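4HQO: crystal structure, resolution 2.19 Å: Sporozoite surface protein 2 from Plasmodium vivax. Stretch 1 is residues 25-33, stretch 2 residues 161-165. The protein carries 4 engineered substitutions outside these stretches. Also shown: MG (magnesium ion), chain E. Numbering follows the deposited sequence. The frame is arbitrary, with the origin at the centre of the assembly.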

# COMPACT_ATOMS: atom_id res chain seq x y z
N VAL A 25 13.78 6.90 7.48
CA VAL A 25 14.44 7.22 8.75
C VAL A 25 15.61 8.18 8.53
O VAL A 25 16.53 7.91 7.75
N ASP A 26 15.55 9.33 9.20
CA ASP A 26 16.61 10.34 9.14
C ASP A 26 17.82 9.85 9.94
O ASP A 26 17.74 9.72 11.16
N GLY A 27 18.94 9.58 9.26
CA GLY A 27 20.16 9.17 9.95
C GLY A 27 21.29 10.19 9.84
O GLY A 27 22.48 9.85 9.94
N SER A 28 20.92 11.46 9.64
CA SER A 28 21.88 12.53 9.42
C SER A 28 22.60 12.95 10.71
O SER A 28 22.19 12.60 11.82
N GLY A 29 23.65 13.74 10.55
CA GLY A 29 24.44 14.22 11.68
C GLY A 29 23.66 15.02 12.70
O GLY A 29 23.93 14.92 13.89
N SER A 30 22.69 15.82 12.26
CA SER A 30 21.91 16.63 13.20
C SER A 30 21.05 15.78 14.15
O SER A 30 20.68 16.22 15.24
N ILE A 31 20.72 14.56 13.75
CA ILE A 31 19.99 13.67 14.66
C ILE A 31 20.83 13.42 15.92
O ILE A 31 20.36 13.63 17.04
N GLY A 32 22.07 13.02 15.73
CA GLY A 32 22.97 12.84 16.86
C GLY A 32 22.99 11.41 17.38
O GLY A 32 21.95 10.75 17.45
N TYR A 33 24.18 10.94 17.72
CA TYR A 33 24.34 9.61 18.28
C TYR A 33 23.54 9.38 19.57
O TYR A 33 22.83 8.38 19.66
N GLY A 161 8.63 13.19 14.88
CA GLY A 161 9.79 14.01 15.20
C GLY A 161 10.82 13.25 16.00
O GLY A 161 10.51 12.67 17.03
N ILE A 162 12.06 13.21 15.50
CA ILE A 162 13.18 12.65 16.25
C ILE A 162 14.35 13.61 16.19
O ILE A 162 14.35 14.55 15.38
N GLY A 163 15.36 13.39 17.02
CA GLY A 163 16.57 14.19 16.97
C GLY A 163 16.69 15.14 18.13
O GLY A 163 15.68 15.50 18.76
N GLN A 164 17.92 15.56 18.40
CA GLN A 164 18.23 16.44 19.52
C GLN A 164 17.70 17.86 19.34
O GLN A 164 17.40 18.55 20.32
N GLY A 165 17.57 18.29 18.08
CA GLY A 165 17.12 19.64 17.78
C GLY A 165 16.07 19.67 16.68
O GLY A 165 16.39 19.89 15.51

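The two stretches meet over a small area, 275 Å² with both sides summed. The nearest pair of CA atoms is Ile-31 CA and Gly-163 CA, 4.2 Å apart. The contact has an apolar part, built from two isoleucines, and a polar part, built around Gln-164.

Ile-162 points toward stretch 1. Its chi1 is p (55°) and its chi2 is t (163°), so the chain is extended at its tip. Ile-162 CD1 lies 3.8 Å from Asp-26 O and 4.3 Å from Asp-26 CB. Ile-31 starts away from stretch 2, but its m, m rotamer brings its end back. Ile-31 CD1 thereby comes within 4.1 Å of Ile-162 CD1, an apolar contact, and 4.0 Å of Ile-162 O. Both residues are buried.

Gly-163 leaves room for this arrangement. A CB on Gly-163 would lie 3.1 Å from Ile-31 CD1. Its backbone angles, 107/158, also call for glycine by themselves. Gly-32, at the N-cap position before a helix, is similar: a CB on Gly-32 would sit 3.1 Å from Gln-164 CD, and its angles of 94/140 again favour glycine.

Gln-164 leaves its backbone sideways. With chi1 p (63°) and chi2 t (-164°), its amide end reaches stretch 1. Gln-164 NE2 gives a weak hydrogen bond to Ser-30 O (3.2 Å, 135°). Gln-164 N gives another weak one to Ile-31 O (3.4 Å). Water 2 accepts from Gln-164 NE2 (2.6 Å) and donates to Gly-29 O (3.1 Å). Water 5 joins Ile-31 O to Gln-164 OE1, at 3.2 Å from each; its bond to the glutamine is weak. Gln-164 is exposed and poorly ordered, so these side-chain distances deserve some caution. Water 3 adds a backbone bridge, donating to Ser-30 O (2.6 Å) and accepting from Gly-165 N (2.9 Å).

Ser-28 and Ser-30 use their hydroxyls to bind the magnesium ion, and Asp-26 supports the site through Ser-28 and water 1. Ser-28 and Ser-30 are both p, at 72° and 60°, and both hydroxyls reach the metal: Ser-28 OG lies 2.3 Å from MG and Ser-30 OG 2.2 Å from MG. The other ligands are waters 1, 4 and 6 and one atom from elsewhere in the structure. Asp-26 points its CB toward stretch 2, with chi1 t (-169°). Asp-26 OD1 accepts from Ser-28 N (3.0 Å) and Ser-28 OG (2.8 Å), tying the aspartate to a metal ligand. Water 1, itself on the metal, donates to Asp-26 OD2 at 2.8 Å.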

# COMPACT_ATOMS: atom_id res chain seq x y z
CB VAL A 25 14.92 5.94 9.48
CG1 VAL A 25 15.57 6.30 10.81
CG2 VAL A 25 13.76 4.97 9.70
CB ASP A 26 16.06 11.63 9.75
CG ASP A 26 16.96 12.84 9.51
OD1 ASP A 26 18.19 12.70 9.33
OD2 ASP A 26 16.39 13.96 9.54
CB SER A 28 21.18 13.75 8.83
OG SER A 28 20.35 14.40 9.79
CB SER A 30 21.05 17.66 12.47
OG SER A 30 20.14 17.04 11.59
CB ILE A 31 19.63 12.36 13.97
CG1 ILE A 31 18.74 12.65 12.76
CG2 ILE A 31 18.94 11.41 14.94
CD1 ILE A 31 17.50 13.45 13.12
CB TYR A 33 25.82 9.28 18.50
CG TYR A 33 26.03 7.91 19.11
CD1 TYR A 33 25.89 6.77 18.33
CD2 TYR A 33 26.35 7.76 20.45
CE1 TYR A 33 26.07 5.51 18.87
CE2 TYR A 33 26.53 6.50 21.01
CZ TYR A 33 26.39 5.38 20.21
OH TYR A 33 26.56 4.13 20.72
CB ILE A 162 13.66 11.30 15.66
CG1 ILE A 162 14.00 11.45 14.17
CG2 ILE A 162 12.63 10.19 15.91
CD1 ILE A 162 14.86 10.31 13.62
CB GLN A 164 19.75 16.48 19.77
CG GLN A 164 20.56 17.05 18.61
CD GLN A 164 22.04 16.72 18.72
OE1 GLN A 164 22.53 16.35 19.78
NE2 GLN A 164 22.75 16.86 17.60
MG MG E . 20.23 16.65 9.37
O HOH W 1 18.11 16.20 9.46
O HOH W 2 24.99 16.38 16.37
O HOH W 3 18.21 16.88 15.58
O HOH W 4 22.39 16.93 9.48
O HOH W 5 21.74 13.24 19.93
O HOH W 6 20.34 18.68 8.77